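Local coordinates for protein with a SET domain within carboxy region (Cryptosporidium parvum, PDB 4LDG), which probably acts as a histone H4K20 methyltransferase, through the SET domain in this C-terminal part of the protein, at residues L165-N170 and P241-V246; N176-L181 and C192-F197; S188-Y193 and A208-L213. All blocks are in the same frame, centred on the assembly; numbering follows the deposited sequence. Where two conformers were deposited one is given.

Contact 1 of 3, residues L165-N170 and P241-V246; sequences LEYKGN and PRLFFV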
loop_
_atom_site.group_PDB
_atom_site.type_symbol
_atom_site.label_atom_id
_atom_site.label_comp_id
_atom_site.label_asym_id
_atom_site.label_seq_id
_atom_site.Cartn_x
_atom_site.Cartn_y
_atom_site.Cartn_z
ATOM N N LEU A 165 0.772 -1.458 0.881
ATOM C CA LEU A 165 -0.050 -0.248 0.785
ATOM C C LEU A 165 -0.831 -0.332 -0.489
ATOM O O LEU A 165 -0.368 -0.955 -1.469
ATOM C CB LEU A 165 0.834 0.999 0.664
ATOM C CG LEU A 165 1.634 1.500 1.860
ATOM C CD1 LEU A 165 2.650 2.535 1.379
ATOM C CD2 LEU A 165 0.739 2.089 2.945
ATOM N N GLU A 166 -1.980 0.327 -0.529
ATOM C CA GLU A 166 -2.700 0.432 -1.784
ATOM C C GLU A 166 -2.133 1.642 -2.499
ATOM O O GLU A 166 -1.792 2.614 -1.855
ATOM C CB GLU A 166 -4.206 0.585 -1.573
ATOM C CG GLU A 166 -4.984 0.678 -2.879
ATOM C CD GLU A 166 -6.481 0.845 -2.720
ATOM O OE1 GLU A 166 -6.996 0.771 -1.583
ATOM O OE2 GLU A 166 -7.155 1.044 -3.758
ATOM N N TYR A 167 -2.023 1.574 -3.823
ATOM C CA TYR A 167 -1.708 2.757 -4.603
ATOM C C TYR A 167 -3.022 3.489 -4.864
ATOM O O TYR A 167 -3.741 3.180 -5.804
ATOM C CB TYR A 167 -1.014 2.390 -5.907
ATOM C CG TYR A 167 -0.310 3.559 -6.563
ATOM C CD1 TYR A 167 1.027 3.807 -6.296
ATOM C CD2 TYR A 167 -0.973 4.421 -7.423
ATOM C CE1 TYR A 167 1.695 4.870 -6.873
ATOM C CE2 TYR A 167 -0.310 5.499 -8.008
ATOM C CZ TYR A 167 1.030 5.710 -7.723
ATOM O OH TYR A 167 1.732 6.731 -8.285
ATOM N N LYS A 168 -3.346 4.430 -3.997
ATOM C CA LYS A 168 -4.590 5.192 -4.082
ATOM C C LYS A 168 -4.507 6.444 -4.927
ATOM O O LYS A 168 -3.477 7.101 -4.975
ATOM C CB LYS A 168 -5.009 5.607 -2.682
ATOM C CG LYS A 168 -5.458 4.437 -1.831
ATOM C CD LYS A 168 -5.641 4.830 -0.388
ATOM C CE LYS A 168 -6.518 3.805 0.277
ATOM N NZ LYS A 168 -6.335 3.830 1.754
ATOM N N GLY A 169 -5.621 6.815 -5.543
ATOM C CA GLY A 169 -5.662 8.040 -6.352
ATOM C C GLY A 169 -7.009 8.077 -7.008
ATOM O O GLY A 169 -7.849 7.299 -6.624
ATOM N N ASN A 170 -7.207 8.959 -7.992
ATOM C CA ASN A 170 -8.396 8.927 -8.845
ATOM C C ASN A 170 -8.166 7.991 -10.015
ATOM O O ASN A 170 -7.209 8.151 -10.786
ATOM C CB ASN A 170 -8.734 10.318 -9.405
ATOM C CG ASN A 170 -8.925 11.358 -8.320
ATOM O OD1 ASN A 170 -9.537 11.086 -7.283
ATOM N ND2 ASN A 170 -8.405 12.565 -8.554
ATOM N N PRO A 241 -10.516 -1.927 -10.608
ATOM C CA PRO A 241 -9.209 -2.443 -10.240
ATOM C C PRO A 241 -8.708 -1.693 -9.040
ATOM O O PRO A 241 -8.877 -0.487 -8.982
ATOM C CB PRO A 241 -8.346 -2.106 -11.449
ATOM C CG PRO A 241 -8.979 -0.883 -12.024
ATOM C CD PRO A 241 -10.459 -1.071 -11.807
ATOM N N ARG A 242 -8.124 -2.420 -8.091
ATOM C CA ARG A 242 -7.451 -1.862 -6.928
ATOM C C ARG A 242 -6.004 -2.298 -6.991
ATOM O O ARG A 242 -5.696 -3.526 -6.938
ATOM C CB ARG A 242 -8.074 -2.386 -5.634
ATOM C CG ARG A 242 -9.598 -2.279 -5.612
ATOM C CD ARG A 242 -10.066 -0.835 -5.595
ATOM N NE ARG A 242 -9.683 -0.230 -4.322
ATOM C CZ ARG A 242 -10.451 -0.172 -3.239
ATOM N NH1 ARG A 242 -11.692 -0.679 -3.237
ATOM N NH2 ARG A 242 -9.974 0.377 -2.136
ATOM N N LEU A 243 -5.116 -1.300 -7.068
ATOM C CA LEU A 243 -3.697 -1.544 -7.284
ATOM C C LEU A 243 -2.981 -1.396 -5.948
ATOM O O LEU A 243 -3.190 -0.397 -5.222
ATOM C CB LEU A 243 -3.160 -0.534 -8.311
ATOM C CG LEU A 243 -1.662 -0.480 -8.686
ATOM C CD1 LEU A 243 -1.237 -1.734 -9.444
ATOM C CD2 LEU A 243 -1.387 0.761 -9.521
ATOM N N PHE A 244 -2.126 -2.376 -5.635
ATOM C CA PHE A 244 -1.442 -2.405 -4.352
ATOM C C PHE A 244 -0.066 -3.017 -4.432
ATOM O O PHE A 244 0.274 -3.769 -5.390
ATOM C CB PHE A 244 -2.278 -3.134 -3.256
ATOM C CG PHE A 244 -2.544 -4.609 -3.529
ATOM C CD1 PHE A 244 -1.820 -5.598 -2.893
ATOM C CD2 PHE A 244 -3.528 -4.995 -4.412
ATOM C CE1 PHE A 244 -2.068 -6.944 -3.151
ATOM C CE2 PHE A 244 -3.779 -6.330 -4.681
ATOM C CZ PHE A 244 -3.056 -7.306 -4.051
ATOM N N PHE A 245 0.725 -2.688 -3.405
ATOM C CA PHE A 245 2.085 -3.179 -3.280
ATOM C C PHE A 245 2.138 -4.358 -2.327
ATOM O O PHE A 245 1.437 -4.376 -1.313
ATOM C CB PHE A 245 2.950 -2.079 -2.719
ATOM C CG PHE A 245 3.178 -0.945 -3.666
ATOM C CD1 PHE A 245 3.899 -1.133 -4.817
ATOM C CD2 PHE A 245 2.713 0.332 -3.366
ATOM C CE1 PHE A 245 4.154 -0.077 -5.657
ATOM C CE2 PHE A 245 2.955 1.383 -4.204
ATOM C CZ PHE A 245 3.679 1.176 -5.350
ATOM N N VAL A 246 2.944 -5.354 -2.668
ATOM C CA VAL A 246 3.313 -6.401 -1.717
ATOM C C VAL A 246 4.819 -6.509 -1.693
ATOM O O VAL A 246 5.477 -6.167 -2.659
ATOM C CB VAL A 246 2.691 -7.758 -2.065
ATOM C CG1 VAL A 246 1.176 -7.650 -2.078
ATOM C CG2 VAL A 246 3.162 -8.262 -3.402
HETATM O O HOH W 1 -5.915 1.478 -6.172
#

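Contact 2 of 3, residues N176-L181 and C192-F197; sequences NEAKEL and CYMYYF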
loop_
_atom_site.group_PDB
_atom_site.type_symbol
_atom_site.label_atom_id
_atom_site.label_comp_id
_atom_site.label_asym_id
_atom_site.label_seq_id
_atom_site.Cartn_x
_atom_site.Cartn_y
_atom_site.Cartn_z
ATOM N N ASN A 176 -7.672 9.226 -22.951
ATOM C CA ASN A 176 -7.535 10.601 -23.436
ATOM C C ASN A 176 -7.649 11.652 -22.302
ATOM O O ASN A 176 -6.999 12.703 -22.379
ATOM C CB ASN A 176 -8.479 10.907 -24.615
ATOM C CG ASN A 176 -9.948 10.584 -24.321
ATOM O OD1 ASN A 176 -10.285 9.475 -23.867
ATOM N ND2 ASN A 176 -10.838 11.539 -24.619
ATOM N N GLU A 177 -8.438 11.370 -21.252
ATOM C CA GLU A 177 -8.472 12.233 -20.046
ATOM C C GLU A 177 -7.129 12.241 -19.322
ATOM O O GLU A 177 -6.678 13.296 -18.866
ATOM C CB GLU A 177 -9.526 11.800 -19.031
ATOM C CG GLU A 177 -10.968 12.068 -19.426
ATOM C CD GLU A 177 -11.974 11.521 -18.403
ATOM O OE1 GLU A 177 -11.555 11.043 -17.299
ATOM O OE2 GLU A 177 -13.197 11.578 -18.709
ATOM N N ALA A 178 -6.501 11.069 -19.226
ATOM C CA ALA A 178 -5.222 10.920 -18.535
ATOM C C ALA A 178 -4.090 11.671 -19.236
ATOM O O ALA A 178 -3.328 12.402 -18.608
ATOM C CB ALA A 178 -4.871 9.454 -18.393
ATOM N N LYS A 179 -3.984 11.491 -20.543
ATOM C CA LYS A 179 -2.968 12.197 -21.294
ATOM C C LYS A 179 -3.161 13.723 -21.204
ATOM O O LYS A 179 -2.166 14.454 -21.033
ATOM C CB LYS A 179 -2.897 11.692 -22.736
ATOM C CG LYS A 179 -1.851 10.593 -22.943
ATOM C CD LYS A 179 -2.297 9.235 -22.433
ATOM C CE LYS A 179 -1.389 8.122 -22.945
ATOM N NZ LYS A 179 -0.027 8.130 -22.335
ATOM N N GLU A 180 -4.404 14.205 -21.272
ATOM C CA GLU A 180 -4.661 15.643 -21.130
ATOM C C GLU A 180 -4.249 16.122 -19.738
ATOM O O GLU A 180 -3.627 17.186 -19.597
ATOM C CB GLU A 180 -6.127 16.012 -21.395
ATOM C CG GLU A 180 -6.531 15.983 -22.868
ATOM C CD GLU A 180 -8.034 16.182 -23.085
ATOM O OE1 GLU A 180 -8.731 15.213 -23.491
ATOM O OE2 GLU A 180 -8.526 17.310 -22.839
ATOM N N LEU A 181 -4.580 15.340 -18.718
ATOM C CA LEU A 181 -4.126 15.644 -17.348
ATOM C C LEU A 181 -2.619 15.713 -17.254
ATOM O O LEU A 181 -2.064 16.572 -16.585
ATOM C CB LEU A 181 -4.634 14.606 -16.336
ATOM C CG LEU A 181 -5.964 14.914 -15.636
ATOM C CD1 LEU A 181 -6.430 13.695 -14.864
ATOM C CD2 LEU A 181 -5.847 16.117 -14.709
ATOM N N CYS A 192 3.827 14.959 -11.086
ATOM C CA CYS A 192 2.758 14.167 -11.607
ATOM C C CYS A 192 2.967 12.742 -11.128
ATOM O O CYS A 192 3.961 12.096 -11.469
ATOM C CB CYS A 192 2.785 14.309 -13.116
ATOM S SG CYS A 192 1.926 13.051 -14.022
ATOM N N TYR A 193 2.051 12.277 -10.290
ATOM C CA TYR A 193 2.142 10.954 -9.706
ATOM C C TYR A 193 1.045 10.124 -10.349
ATOM O O TYR A 193 -0.005 9.905 -9.757
ATOM C CB TYR A 193 1.921 11.013 -8.188
ATOM C CG TYR A 193 2.981 11.740 -7.364
ATOM C CD1 TYR A 193 3.949 11.034 -6.670
ATOM C CD2 TYR A 193 2.980 13.124 -7.238
ATOM C CE1 TYR A 193 4.897 11.677 -5.887
ATOM C CE2 TYR A 193 3.937 13.781 -6.467
ATOM C CZ TYR A 193 4.888 13.046 -5.789
ATOM O OH TYR A 193 5.834 13.680 -5.018
ATOM N N MET A 194 1.278 9.688 -11.575
ATOM C CA MET A 194 0.283 8.935 -12.309
ATOM C C MET A 194 0.838 7.570 -12.596
ATOM O O MET A 194 2.033 7.408 -12.884
ATOM C CB MET A 194 -0.100 9.634 -13.613
ATOM C CG MET A 194 -0.712 11.004 -13.415
ATOM S SD MET A 194 -1.265 11.844 -14.925
ATOM C CE MET A 194 -2.623 10.837 -15.471
ATOM N N TYR A 195 -0.040 6.580 -12.522
ATOM C CA TYR A 195 0.358 5.211 -12.738
ATOM C C TYR A 195 -0.560 4.566 -13.779
ATOM O O TYR A 195 -1.714 4.194 -13.482
ATOM C CB TYR A 195 0.325 4.451 -11.416
ATOM C CG TYR A 195 1.020 3.142 -11.491
ATOM C CD1 TYR A 195 2.257 2.977 -10.921
ATOM C CD2 TYR A 195 0.477 2.078 -12.182
ATOM C CE1 TYR A 195 2.922 1.773 -11.016
ATOM C CE2 TYR A 195 1.134 0.873 -12.276
ATOM C CZ TYR A 195 2.361 0.725 -11.710
ATOM O OH TYR A 195 3.046 -0.470 -11.786
ATOM N N TYR A 196 -0.028 4.436 -14.989
ATOM C CA TYR A 196 -0.668 3.674 -16.084
ATOM C C TYR A 196 -0.374 2.190 -15.913
ATOM O O TYR A 196 0.779 1.826 -15.695
ATOM C CB TYR A 196 -0.145 4.100 -17.473
ATOM C CG TYR A 196 -0.500 5.533 -17.882
ATOM C CD1 TYR A 196 -1.751 5.845 -18.428
ATOM C CD2 TYR A 196 0.396 6.574 -17.708
ATOM C CE1 TYR A 196 -2.090 7.145 -18.783
ATOM C CE2 TYR A 196 0.065 7.877 -18.086
ATOM C CZ TYR A 196 -1.183 8.154 -18.623
ATOM O OH TYR A 196 -1.520 9.448 -18.999
ATOM N N PHE A 197 -1.416 1.366 -16.066
ATOM C CA PHE A 197 -1.340 -0.094 -16.030
ATOM C C PHE A 197 -2.480 -0.735 -16.827
ATOM O O PHE A 197 -3.484 -0.085 -17.178
ATOM C CB PHE A 197 -1.381 -0.648 -14.584
ATOM C CG PHE A 197 -2.658 -0.345 -13.832
ATOM C CD1 PHE A 197 -3.620 -1.330 -13.629
ATOM C CD2 PHE A 197 -2.887 0.915 -13.306
ATOM C CE1 PHE A 197 -4.777 -1.059 -12.927
ATOM C CE2 PHE A 197 -4.053 1.211 -12.628
ATOM C CZ PHE A 197 -5.000 0.214 -12.428
#

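Contact 3 of 3, residues S188-Y193 and A208-L213; sequences SNRGCY and ATEECL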
loop_
_atom_site.group_PDB
_atom_site.type_symbol
_atom_site.label_atom_id
_atom_site.label_comp_id
_atom_site.label_asym_id
_atom_site.label_seq_id
_atom_site.Cartn_x
_atom_site.Cartn_y
_atom_site.Cartn_z
ATOM N N SER A 188 1.916 23.351 -16.015
ATOM C CA SER A 188 1.866 24.082 -14.739
ATOM C C SER A 188 3.124 23.899 -13.878
ATOM O O SER A 188 3.213 24.423 -12.772
ATOM C CB SER A 188 0.680 23.546 -13.934
ATOM O OG SER A 188 -0.430 23.339 -14.787
ATOM N N ASN A 189 4.050 23.084 -14.368
ATOM C CA ASN A 189 5.267 22.719 -13.650
ATOM C C ASN A 189 5.016 22.013 -12.352
ATOM O O ASN A 189 5.814 22.080 -11.410
ATOM C CB ASN A 189 6.161 23.938 -13.491
ATOM C CG ASN A 189 6.664 24.408 -14.821
ATOM O OD1 ASN A 189 7.274 23.619 -15.542
ATOM N ND2 ASN A 189 6.359 25.647 -15.193
ATOM N N ARG A 190 3.917 21.277 -12.332
ATOM C CA ARG A 190 3.613 20.448 -11.203
ATOM C C ARG A 190 4.204 19.087 -11.470
ATOM O O ARG A 190 4.330 18.636 -12.627
ATOM C CB ARG A 190 2.116 20.358 -10.982
ATOM C CG ARG A 190 1.581 21.575 -10.255
ATOM C CD ARG A 190 0.529 21.182 -9.231
ATOM N NE ARG A 190 -0.794 20.992 -9.818
ATOM C CZ ARG A 190 -1.793 20.314 -9.246
ATOM N NH1 ARG A 190 -2.956 20.234 -9.873
ATOM N NH2 ARG A 190 -1.651 19.711 -8.068
ATOM N N GLY A 191 4.605 18.432 -10.404
ATOM C CA GLY A 191 4.917 17.022 -10.524
ATOM C C GLY A 191 3.693 16.259 -10.980
ATOM O O GLY A 191 2.625 16.830 -11.215
ATOM N N CYS A 192 3.827 14.959 -11.086
ATOM C CA CYS A 192 2.758 14.167 -11.607
ATOM C C CYS A 192 2.967 12.742 -11.128
ATOM O O CYS A 192 3.961 12.096 -11.469
ATOM C CB CYS A 192 2.785 14.309 -13.116
ATOM S SG CYS A 192 1.926 13.051 -14.022
ATOM N N TYR A 193 2.051 12.277 -10.290
ATOM C CA TYR A 193 2.142 10.954 -9.706
ATOM C C TYR A 193 1.045 10.124 -10.349
ATOM O O TYR A 193 -0.005 9.905 -9.757
ATOM C CB TYR A 193 1.921 11.013 -8.188
ATOM C CG TYR A 193 2.981 11.740 -7.364
ATOM C CD1 TYR A 193 3.949 11.034 -6.670
ATOM C CD2 TYR A 193 2.980 13.124 -7.238
ATOM C CE1 TYR A 193 4.897 11.677 -5.887
ATOM C CE2 TYR A 193 3.937 13.781 -6.467
ATOM C CZ TYR A 193 4.888 13.046 -5.789
ATOM O OH TYR A 193 5.834 13.680 -5.018
ATOM N N ALA A 208 -2.595 10.026 -8.703
ATOM C CA ALA A 208 -2.432 10.413 -7.289
ATOM C C ALA A 208 -1.739 11.789 -7.107
ATOM O O ALA A 208 -1.177 12.078 -6.044
ATOM C CB ALA A 208 -1.653 9.320 -6.556
ATOM N N THR A 209 -1.810 12.646 -8.127
ATOM C CA THR A 209 -1.122 13.952 -8.100
ATOM C C THR A 209 -1.659 14.883 -7.023
ATOM O O THR A 209 -0.870 15.435 -6.270
ATOM C CB THR A 209 -1.178 14.655 -9.465
ATOM O OG1 THR A 209 -0.594 13.803 -10.450
ATOM C CG2 THR A 209 -0.437 15.981 -9.436
ATOM N N GLU A 210 -2.981 15.036 -6.903
ATOM C CA GLU A 210 -3.519 15.902 -5.864
ATOM C C GLU A 210 -2.991 15.430 -4.494
ATOM O O GLU A 210 -2.876 14.229 -4.223
ATOM C CB GLU A 210 -5.055 15.964 -5.895
ATOM C CG GLU A 210 -5.704 16.312 -7.245
ATOM C CD GLU A 210 -5.113 17.526 -7.959
ATOM O OE1 GLU A 210 -4.218 18.202 -7.401
ATOM O OE2 GLU A 210 -5.555 17.809 -9.101
ATOM N N GLU A 211 -2.644 16.393 -3.647
ATOM C CA GLU A 211 -2.069 16.104 -2.343
ATOM C C GLU A 211 -3.214 15.902 -1.371
ATOM O O GLU A 211 -3.511 16.777 -0.556
ATOM C CB GLU A 211 -1.148 17.244 -1.892
ATOM N N CYS A 212 -3.855 14.740 -1.468
ATOM C CA CYS A 212 -4.960 14.376 -0.595
ATOM C C CYS A 212 -4.485 13.351 0.416
ATOM O O CYS A 212 -3.978 12.293 0.043
ATOM C CB CYS A 212 -6.105 13.794 -1.413
ATOM S SG CYS A 212 -6.754 14.935 -2.650
ATOM N N LEU A 213 -4.657 13.671 1.693
ATOM C CA LEU A 213 -4.260 12.801 2.776
ATOM C C LEU A 213 -4.796 11.379 2.592
ATOM O O LEU A 213 -4.091 10.417 2.864
ATOM C CB LEU A 213 -4.774 13.374 4.106
ATOM C CG LEU A 213 -4.172 12.705 5.341
ATOM C CD1 LEU A 213 -2.745 13.204 5.511
ATOM C CD2 LEU A 213 -5.005 12.948 6.599
#

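Contact 1 of 3, residues L165-N170 and P241-V246
E166 and R242 form a salt bridge. R242 grips the carboxylate side-on, with NE and NH2 each taking one oxygen. The bond from R242 NE to E166 OE2 is 2.9 Å long and nearly straight, at 167°. It lies in the guanidinium plane but meets OE2 from above the carboxylate plane. R242 NH2 reaches E166 OE1 at 3.1 Å, on the syn lone pair. The two planes are 37° apart, so the pair is twisted. E166 reaches out fully extended, with CG anti to the backbone N, while R242 bends at chi2 and chi3 to meet it. A water bridges E166 OE2, Y167 O and L243 N, accepting from the last.

Two backbone hydrogen bonds join the segments. F245 N points almost along the C=O axis of L165, 2.8 Å from L165 O. Y167 N lies 2.7 Å from L243 O, above the carbonyl plane. E166 and F244 form an antiparallel non-hydrogen-bonded pair between them.

The packing centres on Y167. Its ring runs alongside that of F245, and F245 CE2 meets its edge, 3.7 Å from Y167 CD1. Y167 CB rests on L243 CD2. Helix 121-134 packs on E166, R242 and F244 through I132.

Strand 163-166 is an outer strand of a three-stranded antiparallel sheet of the SET domain, and 240-247 is its middle strand. The contact thus holds residues 165-167 against the middle strand twice: by backbone bonds in the buried sheet, and by a charge pair whose two-nitrogen grip would restrict rotation of the carboxylate.

Contact 2 of 3, residues N176-L181 and C192-F197
Y196 and M194 both point from the strand toward helix 176-181, and the small side chain of A178 faces them. Y196 has CG anti to its carbonyl carbon, which sends the ring out to the helix. Its phenol end rests on the methyl of A178, with Y196 OH 3.4 Å from A178 CB. Y196 CE1 lies 3.6 Å from A178 CB. The hydroxyl is hydrogen-bonded to E182, one turn further along the helix.

K179 crosses the phenol obliquely. Its chain bends at chi2 and chi4, so K179 CD passes Y196 OH at 3.5 Å and the ammonium comes back toward the ring. K179 NZ sits 4.4 Å from the centroid of the Y196 ring, 28° off the normal. This is an off-centre cation-pi contact near the surface.

M194 extends through chi2 and then turns at chi3 (67°). At its tip, M194 CE lies 3.9 Å from A178 CB. M194 CE approaches L181 CB more loosely, at 4.4 Å.

The helix and strand segments run roughly antiparallel, at 148° and 10.8 Å apart at closest approach. The helix also packs on I172 of strand 170-172. The arrangement is a helix laid against a small antiparallel sheet within the SET domain.

Contact 3 of 3, residues S188-Y193 and A208-L213
R190 turns back over the neighbouring loop through bends at chi2 (-140°) and chi3. E210 folds at chi2 (-48°), which brings its carboxylate to the guanidinium. The two side chains cross at about a right angle. R190 NH2 donates to E210 OE1 at 3.1 Å, in the guanidinium plane and on the syn lone pair of OE1. R190 NH1 adds a weak bond to the same oxygen. T209 CG2 lies over one face of the guanidinium, 4.2 Å from R190 NH2. T209 CG2 also lies 3.6 Å from G191 O.

Both segments are loops of the SET domain. Residues 188-193 lead from helix 175-187, which N189 closes with a Schellman motif, into strand 194-199. Residues 208-213 leave strand 202-207, the antiparallel neighbour of that strand.

T209 has OG1 anti to its carbonyl carbon (chi1 -58°), which turns the hydroxyl to the backbone of Y193. Y193 N donates to T209 OG1 at 3.1 Å. This hydroxyl is also hydrogen-bonded to D207 OD1. One residue earlier in its segment, A208 N donates to Y193 O at 2.8 Å, nearly along the C=O axis. Y193 CB packs loosely on A208 CB, and R219 makes a cation-pi contact with the Y193 ring.

All three contacts lie in the SET domain, and contacts 2 and 3 are nested in the chain loop that contact 1 closes. Contact 1 is buried, its centre about 6 Å from the centre of the chain. Contact 2 lies at the surface, about 20 Å out. The centres of contacts 2 and 3 are about 11 Å apart, and the two share C192 and Y193. Contact 2 sets helix 175-187 on the sheet of strand 194-199, and Y195 of that strand packs on the sheet of contact 1: Y195 CD2 lies 3.5 Å from L243 CD2, and Y195 CB is 3.6 Å from Y167 CE2. Contact 3 meets contact 1 where A208 CB lies 3.3 Å from K168 O.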